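Transcriptional activator TenA-1 (Sulfolobus solfataricus P2, PDB 2QZC) is probably a thiaminase-type enzyme of the TenA family, with a heme oxygenase-like fold, acting in thiamin metabolism. Local coordinates at residues A[25-30]-A[205-210]; A[36-41]-A[154-159]; A[5-10]-A[177-182]; A[137-142]-A[170-175]. All coordinates share one frame; numbering follows the deposited sequence. Where two conformers were deposited one is given.

Interaction 1: A[25-30]-A[205-210]; sequences HEFILK and ASLRKD
In this all-helical, heme oxygenase-like fold, the N-capped start of helix 26-32 meets the C-terminal end of helix 186-208, which closes in a Schellman motif at Lys209. Leu207 carries the largest share of the contact. Its CG stands anti to the carbonyl carbon (chi1 -68°), and the two methyls beyond it serve different neighbours. Leu207 CD1 comes tip to tip with the edge of the imidazole, 3.7 Å from His25 CE1, while the extended chain of Glu26 runs obliquely past the leucine, Glu26 CD also lying 3.7 Å from Leu207 CD1. The other branch turns to the phenyl ring, Leu207 CD2 sitting 3.9 Å from Phe27 CD2, and Ser206 CB packs 3.8 Å from Phe27 CE2. Phe27 also stacks with Trp203.

Both ring nitrogens of the imidazole are bonded. With CG anti to the backbone N (chi1 -164°), His25 ND1 accepts from Phe27 N at 3.0 Å in the ring plane, almost straight at 171°, while NE2 bonds Asp204, consistent with a proton on NE2. Just past the contact, Arg208 grips Asp210 side-on through syn lone pairs, Arg208 NE to Asp210 OD1 at 2.8 Å and Arg208 NH2 to Asp210 OD2 at 2.9 Å.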
# COMPACT_ATOMS: atom_id res chain seq x y z
N HIS A 25 -10.34 -28.27 -8.39
CA HIS A 25 -10.97 -28.79 -7.18
C HIS A 25 -12.48 -29.03 -7.40
O HIS A 25 -13.11 -28.30 -8.16
CB HIS A 25 -10.81 -27.76 -6.04
CG HIS A 25 -11.06 -28.31 -4.68
ND1 HIS A 25 -12.33 -28.49 -4.14
CD2 HIS A 25 -10.19 -28.69 -3.72
CE1 HIS A 25 -12.20 -28.99 -2.93
NE2 HIS A 25 -10.91 -29.13 -2.65
N GLU A 26 -13.02 -30.03 -6.70
CA GLU A 26 -14.46 -30.32 -6.68
C GLU A 26 -15.31 -29.05 -6.56
O GLU A 26 -16.31 -28.88 -7.26
CB GLU A 26 -14.78 -31.26 -5.52
CG GLU A 26 -16.26 -31.60 -5.32
CD GLU A 26 -16.51 -32.56 -4.18
OE1 GLU A 26 -15.56 -33.04 -3.53
OE2 GLU A 26 -17.72 -32.82 -3.93
N PHE A 27 -14.92 -28.15 -5.65
CA PHE A 27 -15.65 -26.90 -5.43
C PHE A 27 -15.78 -26.13 -6.76
O PHE A 27 -16.85 -25.62 -7.07
CB PHE A 27 -14.90 -26.04 -4.39
CG PHE A 27 -15.62 -24.79 -3.97
CD1 PHE A 27 -15.61 -23.62 -4.75
CD2 PHE A 27 -16.25 -24.72 -2.73
CE1 PHE A 27 -16.22 -22.43 -4.32
CE2 PHE A 27 -16.87 -23.55 -2.30
CZ PHE A 27 -16.86 -22.40 -3.11
N ILE A 28 -14.68 -26.02 -7.49
CA ILE A 28 -14.64 -25.33 -8.78
C ILE A 28 -15.44 -26.06 -9.86
O ILE A 28 -16.16 -25.42 -10.64
CB ILE A 28 -13.18 -25.14 -9.24
CG1 ILE A 28 -12.53 -24.12 -8.28
CG2 ILE A 28 -13.07 -24.73 -10.73
CD1 ILE A 28 -10.99 -24.19 -8.35
N LEU A 29 -15.33 -27.39 -9.90
CA LEU A 29 -16.11 -28.19 -10.86
C LEU A 29 -17.59 -28.00 -10.63
O LEU A 29 -18.36 -27.91 -11.61
CB LEU A 29 -15.74 -29.67 -10.76
CG LEU A 29 -14.28 -30.06 -11.00
CD1 LEU A 29 -14.04 -31.61 -10.91
CD2 LEU A 29 -13.76 -29.48 -12.32
N LYS A 30 -18.01 -27.88 -9.37
CA LYS A 30 -19.42 -27.67 -9.02
C LYS A 30 -19.86 -26.24 -9.32
O LYS A 30 -21.05 -26.00 -9.59
CB LYS A 30 -19.75 -28.08 -7.61
CG LYS A 30 -19.53 -29.57 -7.37
CD LYS A 30 -19.99 -30.03 -6.01
CE LYS A 30 -21.52 -30.19 -5.96
NZ LYS A 30 -22.09 -31.19 -6.95
N ALA A 205 -12.64 -26.95 3.19
CA ALA A 205 -13.28 -26.42 4.39
C ALA A 205 -14.62 -25.77 4.10
O ALA A 205 -15.54 -25.82 4.94
CB ALA A 205 -12.34 -25.44 5.10
N SER A 206 -14.76 -25.20 2.90
CA SER A 206 -16.02 -24.61 2.47
C SER A 206 -17.02 -25.72 2.12
O SER A 206 -18.18 -25.64 2.52
CB SER A 206 -15.82 -23.61 1.33
OG SER A 206 -15.25 -22.39 1.81
N LEU A 207 -16.60 -26.76 1.39
CA LEU A 207 -17.53 -27.89 1.10
C LEU A 207 -18.09 -28.52 2.38
O LEU A 207 -19.24 -28.92 2.43
CB LEU A 207 -16.85 -28.94 0.21
CG LEU A 207 -16.53 -28.54 -1.22
CD1 LEU A 207 -15.75 -29.66 -1.95
CD2 LEU A 207 -17.81 -28.19 -2.00
N ARG A 208 -17.27 -28.58 3.44
CA ARG A 208 -17.66 -29.16 4.72
C ARG A 208 -18.36 -28.16 5.64
O ARG A 208 -18.92 -28.57 6.67
CB ARG A 208 -16.42 -29.66 5.46
CG ARG A 208 -15.68 -30.83 4.83
CD ARG A 208 -14.67 -31.40 5.78
NE ARG A 208 -13.61 -30.43 6.11
CZ ARG A 208 -12.38 -30.40 5.63
NH1 ARG A 208 -11.92 -31.30 4.79
NH2 ARG A 208 -11.55 -29.43 6.01
N LYS A 209 -18.30 -26.86 5.33
CA LYS A 209 -18.72 -25.80 6.23
C LYS A 209 -18.09 -26.01 7.61
O LYS A 209 -18.78 -26.11 8.63
CB LYS A 209 -20.25 -25.63 6.28
CG LYS A 209 -20.81 -25.20 4.93
CD LYS A 209 -22.25 -24.64 5.00
CE LYS A 209 -23.21 -25.58 5.63
NZ LYS A 209 -24.53 -24.85 5.78
N ASP A 210 -16.75 -26.03 7.64
CA ASP A 210 -16.00 -26.24 8.89
C ASP A 210 -16.32 -25.21 9.97
O ASP A 210 -16.69 -24.08 9.66
CB ASP A 210 -14.50 -26.20 8.67
CG ASP A 210 -13.92 -27.43 8.01
OD1 ASP A 210 -14.60 -28.50 7.94
OD2 ASP A 210 -12.72 -27.33 7.64

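Interaction 2: A[36-41]-A[154-159]; sequences LPLDIF and EVYKTW
Phe41, Tyr156 and Trp159 form an aromatic cluster that joins the start of helix 38-63 to helix 154-164 within the heme oxygenase-like fold. The rings follow one another as two successive T-shaped pairs. Tyr156 turns its edge to a face of Phe41, the centroids 5.0 Å apart and the planes at 77°; the point of closest approach is Tyr156 CE1, which sits 3.5 Å from Phe41 CG, near the rim of the phenyl face. Phe41 in turn offers its own edge to the indole, its plane at 88° to the five-membered ring of Trp159, with Phe41 CZ 3.7 Å from Trp159 CD1. Thus Phe41 is at once the face of one pair and the edge of the next.

Phe41 and Tyr156 meet at their far ends. Phe41 CG is anti to the backbone N, which sends the ring across to the other helix, where it runs antiparallel to Val155 and brings Phe41 CE2 to 3.5 Å from Val155 CG1. Leu38 CD2 closes the solvent-facing margin, 4.0 Å from Val155 CG1, and also lies obliquely to the phenol ring.

The Tyr156 side chain crosses that of Leu36 at about a right angle, so that Leu36 CB packs against the hydroxyl end while the OH reaches the main chain. Met31 of the preceding helix 26-32 touches both Leu36 and Trp159. Tyr156 OH donates to Leu36 O at 2.6 Å, the oxygen lying at the edge of the phenol ring and the hydroxyl standing above the carbonyl plane, at a C=O...O angle of 124°.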
# COMPACT_ATOMS: atom_id res chain seq x y z
N LEU A 36 -23.06 -26.42 -7.31
CA LEU A 36 -22.64 -26.06 -5.96
C LEU A 36 -23.79 -25.40 -5.23
O LEU A 36 -24.32 -24.39 -5.73
CB LEU A 36 -21.44 -25.09 -5.98
CG LEU A 36 -20.81 -24.77 -4.61
CD1 LEU A 36 -20.04 -25.99 -4.10
CD2 LEU A 36 -19.88 -23.53 -4.73
N PRO A 37 -24.19 -25.93 -4.06
CA PRO A 37 -25.26 -25.27 -3.34
C PRO A 37 -24.91 -23.83 -2.94
O PRO A 37 -23.78 -23.57 -2.49
CB PRO A 37 -25.43 -26.13 -2.10
CG PRO A 37 -24.91 -27.44 -2.45
CD PRO A 37 -23.75 -27.15 -3.36
N LEU A 38 -25.85 -22.91 -3.10
CA LEU A 38 -25.61 -21.52 -2.73
C LEU A 38 -25.25 -21.32 -1.25
O LEU A 38 -24.48 -20.38 -0.96
CB LEU A 38 -26.73 -20.58 -3.20
CG LEU A 38 -26.83 -20.32 -4.71
CD1 LEU A 38 -28.04 -19.37 -4.92
CD2 LEU A 38 -25.59 -19.71 -5.35
N ASP A 39 -25.73 -22.16 -0.33
CA ASP A 39 -25.34 -22.03 1.10
C ASP A 39 -23.83 -22.27 1.29
O ASP A 39 -23.21 -21.64 2.18
CB ASP A 39 -26.15 -22.93 2.07
CG ASP A 39 -25.81 -24.43 1.96
OD1 ASP A 39 -26.01 -25.02 0.88
OD2 ASP A 39 -25.38 -25.05 2.97
N ILE A 40 -23.27 -23.18 0.49
CA ILE A 40 -21.83 -23.45 0.56
C ILE A 40 -21.09 -22.28 -0.03
O ILE A 40 -20.05 -21.84 0.52
CB ILE A 40 -21.46 -24.79 -0.08
CG1 ILE A 40 -21.98 -25.91 0.82
CG2 ILE A 40 -19.93 -24.92 -0.29
CD1 ILE A 40 -21.77 -27.31 0.29
N PHE A 41 -21.57 -21.74 -1.16
CA PHE A 41 -20.90 -20.58 -1.74
C PHE A 41 -20.95 -19.38 -0.80
O PHE A 41 -19.97 -18.61 -0.69
CB PHE A 41 -21.53 -20.20 -3.08
CG PHE A 41 -20.78 -19.11 -3.80
CD1 PHE A 41 -19.51 -19.36 -4.30
CD2 PHE A 41 -21.38 -17.89 -4.07
CE1 PHE A 41 -18.82 -18.38 -4.99
CE2 PHE A 41 -20.68 -16.92 -4.77
CZ PHE A 41 -19.42 -17.20 -5.24
N GLU A 154 -25.86 -17.98 -12.84
CA GLU A 154 -25.64 -16.54 -12.85
C GLU A 154 -24.72 -16.05 -11.71
O GLU A 154 -23.89 -15.15 -11.93
CB GLU A 154 -26.98 -15.80 -12.83
CG GLU A 154 -26.90 -14.27 -12.91
CD GLU A 154 -26.23 -13.67 -14.15
OE1 GLU A 154 -25.86 -14.35 -15.14
OE2 GLU A 154 -26.07 -12.42 -14.14
N VAL A 155 -24.87 -16.61 -10.51
CA VAL A 155 -24.01 -16.24 -9.37
C VAL A 155 -22.56 -16.60 -9.66
O VAL A 155 -21.66 -15.76 -9.49
CB VAL A 155 -24.50 -16.88 -8.06
CG1 VAL A 155 -23.46 -16.74 -6.95
CG2 VAL A 155 -25.80 -16.23 -7.64
N TYR A 156 -22.32 -17.83 -10.13
CA TYR A 156 -20.94 -18.26 -10.43
C TYR A 156 -20.31 -17.57 -11.60
O TYR A 156 -19.13 -17.19 -11.54
CB TYR A 156 -20.81 -19.81 -10.47
CG TYR A 156 -21.43 -20.44 -9.26
CD1 TYR A 156 -21.24 -19.90 -7.97
CD2 TYR A 156 -22.21 -21.59 -9.35
CE1 TYR A 156 -21.83 -20.43 -6.87
CE2 TYR A 156 -22.81 -22.13 -8.22
CZ TYR A 156 -22.62 -21.54 -6.97
OH TYR A 156 -23.17 -22.03 -5.83
N LYS A 157 -21.08 -17.28 -12.64
CA LYS A 157 -20.60 -16.50 -13.76
C LYS A 157 -20.23 -15.07 -13.29
O LYS A 157 -19.21 -14.51 -13.70
CB LYS A 157 -21.68 -16.45 -14.88
CG LYS A 157 -21.25 -15.74 -16.13
CD LYS A 157 -22.37 -15.67 -17.21
CE LYS A 157 -22.70 -16.99 -17.80
NZ LYS A 157 -21.59 -17.65 -18.55
N THR A 158 -21.07 -14.49 -12.44
CA THR A 158 -20.80 -13.14 -11.90
C THR A 158 -19.51 -13.12 -11.08
O THR A 158 -18.67 -12.23 -11.27
CB THR A 158 -21.96 -12.64 -11.02
OG1 THR A 158 -23.16 -12.55 -11.82
CG2 THR A 158 -21.66 -11.25 -10.43
N TRP A 159 -19.35 -14.11 -10.20
CA TRP A 159 -18.11 -14.21 -9.40
C TRP A 159 -16.91 -14.33 -10.32
O TRP A 159 -15.92 -13.60 -10.15
CB TRP A 159 -18.21 -15.44 -8.50
CG TRP A 159 -16.94 -15.75 -7.72
CD1 TRP A 159 -16.56 -15.24 -6.51
CD2 TRP A 159 -15.93 -16.67 -8.10
NE1 TRP A 159 -15.36 -15.75 -6.15
CE2 TRP A 159 -14.93 -16.63 -7.09
CE3 TRP A 159 -15.72 -17.48 -9.22
CZ2 TRP A 159 -13.77 -17.40 -7.16
CZ3 TRP A 159 -14.57 -18.21 -9.31
CH2 TRP A 159 -13.60 -18.19 -8.27

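Interaction 3: A[5-10]-A[177-182]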
# COMPACT_ATOMS: atom_id res chain seq x y z
N VAL A 5 5.18 -18.91 -18.56
CA VAL A 5 6.64 -19.07 -18.70
C VAL A 5 7.39 -18.55 -17.46
O VAL A 5 6.77 -17.98 -16.55
CB VAL A 5 7.19 -18.31 -19.95
CG1 VAL A 5 6.65 -18.94 -21.22
CG2 VAL A 5 6.83 -16.82 -19.88
N GLY A 6 8.69 -18.83 -17.41
CA GLY A 6 9.54 -18.32 -16.36
C GLY A 6 9.22 -18.87 -14.97
O GLY A 6 8.85 -20.03 -14.82
N ASN A 7 9.40 -18.00 -13.99
CA ASN A 7 9.25 -18.39 -12.58
C ASN A 7 7.90 -19.05 -12.26
O ASN A 7 7.88 -20.11 -11.59
CB ASN A 7 9.53 -17.20 -11.63
CG ASN A 7 11.02 -16.91 -11.44
OD1 ASN A 7 11.88 -17.75 -11.76
ND2 ASN A 7 11.33 -15.75 -10.84
N VAL A 8 6.79 -18.45 -12.71
CA VAL A 8 5.48 -19.05 -12.36
C VAL A 8 5.32 -20.45 -12.93
O VAL A 8 4.81 -21.32 -12.28
CB VAL A 8 4.28 -18.14 -12.65
CG1 VAL A 8 3.94 -18.08 -14.11
CG2 VAL A 8 3.08 -18.61 -11.79
N GLU A 9 5.83 -20.68 -14.16
CA GLU A 9 5.78 -22.03 -14.75
C GLU A 9 6.59 -23.06 -13.93
O GLU A 9 6.17 -24.19 -13.70
CB GLU A 9 6.30 -21.96 -16.21
CG GLU A 9 6.21 -23.25 -16.99
CD GLU A 9 6.89 -23.19 -18.39
OE1 GLU A 9 7.87 -22.41 -18.60
OE2 GLU A 9 6.45 -23.98 -19.25
N ASN A 10 7.78 -22.65 -13.51
CA ASN A 10 8.65 -23.52 -12.74
C ASN A 10 8.07 -23.82 -11.36
O ASN A 10 8.22 -24.93 -10.87
CB ASN A 10 10.04 -22.91 -12.61
CG ASN A 10 10.74 -22.74 -13.96
OD1 ASN A 10 10.42 -23.43 -14.92
ND2 ASN A 10 11.71 -21.85 -14.00
N TYR A 177 5.61 -9.53 -13.30
CA TYR A 177 6.77 -8.66 -13.56
C TYR A 177 7.66 -8.60 -12.30
O TYR A 177 8.90 -8.68 -12.37
CB TYR A 177 6.25 -7.28 -14.01
CG TYR A 177 7.27 -6.23 -14.39
CD1 TYR A 177 8.24 -6.49 -15.38
CD2 TYR A 177 7.21 -4.94 -13.85
CE1 TYR A 177 9.17 -5.49 -15.75
CE2 TYR A 177 8.13 -3.93 -14.23
CZ TYR A 177 9.10 -4.22 -15.17
OH TYR A 177 10.01 -3.25 -15.54
N ALA A 178 7.03 -8.46 -11.13
CA ALA A 178 7.77 -8.46 -9.86
C ALA A 178 8.37 -9.85 -9.55
O ALA A 178 9.49 -9.96 -9.10
CB ALA A 178 6.88 -8.04 -8.70
N LEU A 179 7.58 -10.91 -9.79
CA LEU A 179 8.05 -12.28 -9.57
C LEU A 179 9.26 -12.63 -10.43
O LEU A 179 10.14 -13.37 -9.95
CB LEU A 179 6.92 -13.30 -9.79
CG LEU A 179 7.18 -14.78 -9.47
CD1 LEU A 179 7.42 -14.98 -7.96
CD2 LEU A 179 6.01 -15.62 -9.90
N ASP A 180 9.31 -12.10 -11.65
CA ASP A 180 10.48 -12.38 -12.54
C ASP A 180 11.83 -11.91 -11.98
O ASP A 180 12.88 -12.41 -12.44
CB ASP A 180 10.21 -11.83 -13.94
CG ASP A 180 9.15 -12.64 -14.70
OD1 ASP A 180 8.90 -13.83 -14.39
OD2 ASP A 180 8.56 -12.04 -15.63
N GLU A 181 11.82 -10.99 -10.99
CA GLU A 181 13.04 -10.50 -10.32
C GLU A 181 13.56 -11.43 -9.25
O GLU A 181 14.69 -11.25 -8.75
CB GLU A 181 12.84 -9.11 -9.66
CG GLU A 181 12.98 -7.92 -10.58
CD GLU A 181 13.30 -6.62 -9.84
OE1 GLU A 181 14.27 -6.57 -9.03
OE2 GLU A 181 12.62 -5.62 -10.10
N VAL A 182 12.78 -12.44 -8.87
CA VAL A 182 13.14 -13.35 -7.80
C VAL A 182 13.97 -14.53 -8.34
O VAL A 182 13.64 -15.08 -9.38
CB VAL A 182 11.87 -13.92 -7.06
CG1 VAL A 182 12.24 -14.83 -5.90
CG2 VAL A 182 11.01 -12.75 -6.54
O HOH W 1 6.73 -15.90 -14.02
O HOH W 2 10.88 -15.58 -14.52
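Asn7 holds CG anti to the carbonyl carbon (chi1 -78°), and with chi2 at -16° its carboxamide nitrogen is directed into the type I beta turn from Leu179 to Val182, at the C-terminal end of helix 166-179 in this heme oxygenase-like fold. Across from it, Leu179 CG stands anti to the backbone N, so its side chain lies against helix 6-14: Leu179 CG is 4.0 Å from Asn7 CB, and Leu179 CD2 is 4.1 Å from Val8 CB.

The single amide nitrogen spans both ends of the turn. Asn7 ND2 donates to Leu179 O at 2.8 Å, standing above that carbonyl plane, and to Val182 O, also at 2.8 Å, on an in-plane lone pair. Both acceptors lie near the amide plane, which should fix the rotation of the carboxamide and set its nitrogen, not its oxygen, toward the turn. Leu179 O is gripped twice, since Val182 N closes the turn on the same atom. An alanine here would remove both amide bonds to the turn and would probably loosen the tie between the turn and helix 6-14.

The Asp180 carboxylate joins through two waters. One water accepts from Val8 N and donates to Asp180 OD1 and Val5 O. A second accepts from Asn7 N at 2.9 Å and donates to Asp180 OD1, the water oxygen lying 2.6 Å from that carboxylate atom.

Interaction 4: A[137-142]-A[170-175]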
# COMPACT_ATOMS: atom_id res chain seq x y z
N CYS A 137 -2.70 -17.81 -4.85
CA CYS A 137 -4.00 -17.19 -4.74
C CYS A 137 -4.31 -16.31 -5.95
O CYS A 137 -5.35 -16.43 -6.59
CB CYS A 137 -4.00 -16.36 -3.48
SG CYS A 137 -5.39 -15.36 -3.34
N MSE A 138 -3.35 -15.46 -6.31
CA MSE A 138 -3.60 -14.48 -7.37
C MSE A 138 -3.63 -15.10 -8.74
O MSE A 138 -4.61 -14.96 -9.49
CB MSE A 138 -2.55 -13.37 -7.29
CG MSE A 138 -2.57 -12.59 -5.98
SE MSE A 138 -4.27 -11.68 -5.53
CE MSE A 138 -4.37 -10.52 -7.02
N PHE A 139 -2.61 -15.86 -9.05
CA PHE A 139 -2.50 -16.49 -10.38
C PHE A 139 -3.53 -17.59 -10.55
O PHE A 139 -4.18 -17.67 -11.60
CB PHE A 139 -1.06 -17.04 -10.62
CG PHE A 139 -0.84 -17.54 -12.04
CD1 PHE A 139 -0.52 -16.64 -13.02
CD2 PHE A 139 -0.96 -18.89 -12.34
CE1 PHE A 139 -0.32 -17.08 -14.31
CE2 PHE A 139 -0.79 -19.33 -13.65
CZ PHE A 139 -0.47 -18.41 -14.62
N GLY A 140 -3.72 -18.41 -9.52
CA GLY A 140 -4.66 -19.49 -9.59
C GLY A 140 -6.07 -18.99 -9.80
O GLY A 140 -6.82 -19.59 -10.56
N TYR A 141 -6.45 -17.91 -9.13
CA TYR A 141 -7.80 -17.38 -9.35
C TYR A 141 -8.01 -16.83 -10.78
O TYR A 141 -9.13 -16.88 -11.29
CB TYR A 141 -8.20 -16.35 -8.28
CG TYR A 141 -8.82 -16.95 -7.03
CD1 TYR A 141 -8.24 -18.06 -6.38
CD2 TYR A 141 -9.98 -16.44 -6.51
CE1 TYR A 141 -8.80 -18.59 -5.20
CE2 TYR A 141 -10.52 -16.94 -5.34
CZ TYR A 141 -10.00 -18.05 -4.72
OH TYR A 141 -10.58 -18.53 -3.57
N SER A 142 -6.94 -16.37 -11.41
CA SER A 142 -7.02 -15.95 -12.82
C SER A 142 -7.44 -17.14 -13.70
O SER A 142 -8.36 -17.02 -14.54
CB SER A 142 -5.68 -15.39 -13.28
OG SER A 142 -5.81 -14.82 -14.58
N LYS A 170 -4.43 -7.51 -15.73
CA LYS A 170 -3.39 -6.46 -15.59
C LYS A 170 -2.72 -6.54 -14.22
O LYS A 170 -1.50 -6.35 -14.10
CB LYS A 170 -3.97 -5.06 -15.83
CG LYS A 170 -4.28 -4.77 -17.28
CD LYS A 170 -4.88 -3.36 -17.38
CE LYS A 170 -5.21 -2.98 -18.81
NZ LYS A 170 -5.92 -1.66 -18.87
N ARG A 171 -3.51 -6.83 -13.18
CA ARG A 171 -2.95 -7.03 -11.85
C ARG A 171 -1.98 -8.21 -11.86
O ARG A 171 -0.87 -8.11 -11.30
CB ARG A 171 -4.02 -7.34 -10.80
CG ARG A 171 -4.85 -6.22 -10.28
CD ARG A 171 -5.71 -6.81 -9.12
NE ARG A 171 -6.62 -5.87 -8.50
CZ ARG A 171 -7.78 -5.43 -9.00
NH1 ARG A 171 -8.19 -5.77 -10.23
NH2 ARG A 171 -8.51 -4.59 -8.28
N ILE A 172 -2.39 -9.32 -12.47
CA ILE A 172 -1.54 -10.51 -12.56
C ILE A 172 -0.26 -10.21 -13.33
O ILE A 172 0.83 -10.62 -12.94
CB ILE A 172 -2.27 -11.74 -13.14
CG1 ILE A 172 -3.51 -12.06 -12.32
CG2 ILE A 172 -1.32 -12.93 -13.29
CD1 ILE A 172 -3.28 -12.24 -10.80
N GLU A 173 -0.37 -9.47 -14.43
CA GLU A 173 0.84 -9.09 -15.16
C GLU A 173 1.83 -8.31 -14.30
O GLU A 173 3.02 -8.58 -14.38
CB GLU A 173 0.48 -8.29 -16.42
CG GLU A 173 -0.18 -9.14 -17.47
CD GLU A 173 -0.77 -8.37 -18.66
OE1 GLU A 173 -0.78 -7.12 -18.66
OE2 GLU A 173 -1.27 -9.07 -19.56
N ALA A 174 1.34 -7.38 -13.48
CA ALA A 174 2.20 -6.59 -12.60
C ALA A 174 2.88 -7.50 -11.53
O ALA A 174 4.05 -7.32 -11.20
CB ALA A 174 1.42 -5.47 -11.93
N ILE A 175 2.12 -8.47 -11.01
CA ILE A 175 2.65 -9.42 -10.02
C ILE A 175 3.74 -10.29 -10.65
O ILE A 175 4.80 -10.48 -10.06
CB ILE A 175 1.49 -10.26 -9.42
CG1 ILE A 175 0.58 -9.35 -8.57
CG2 ILE A 175 2.06 -11.48 -8.60
CD1 ILE A 175 -0.80 -9.95 -8.24
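Ser142 OG is gripped twice, by Lys169 NZ and by a bound glycerol, which probably came from the crystallisation liquor. One turn back, Met138 O takes a hydrogen bond from Tyr168 OH and a weak one from Ser142 N, and a methyl crowds it as well, Ile172 CD1 lying only 3.3 Å from Met138 O. No hydrogen bond joins the two segments: this is buried, apolar helix-helix packing within the all-helical, heme oxygenase-like fold. Ile172 fills the middle: CG1 is anti to the carbonyl carbon and chi2 is bent (-54°), laying CD1 over the backbone of Met138 and 3.8 Å from Met138 CB. Its other branch, Ile172 CG2, meets the edge of the phenyl ring at CD1 of Phe139, 3.8 Å away. Met138, present as selenomethionine, is bent at both chi2 and chi3 and crosses Ile175 at about a right angle, so that Met138 CE rests 3.8 Å from Ile175 CD1. An alanine in place of Ile172 would lose both branches and would probably weaken the packing against Met138 and Phe139. The axes of 137-142 and 170-175 approach to 10.1 Å and cross at -140°; helix 68-78 covers Arg171 and Ala174, while helix 38-63 lies against Cys137 and Met138.

How the interactions relate
From the N terminus, residues 5-10 open interaction 3, 25-30 open interaction 1 and 36-41 open interaction 2; 137-142 then begin interaction 4. The loops close in the order 2 (154-159), 4 (170-175), 3 (177-182) and 1 (205-210). Interactions 2 and 4 cross each other but nest inside both outer loops, and those outer loops, 1 and 3, cross in turn on opposite sides of the chain's centre. Interactions 1 and 2 adjoin through the Lys209-Asp39 salt bridge and Phe27 packing on Leu36. At the other end, interactions 3 and 4 share helix 166-179, with Val8 touching Phe139. Trp159 on Tyr141 connects interaction 2 to interaction 4.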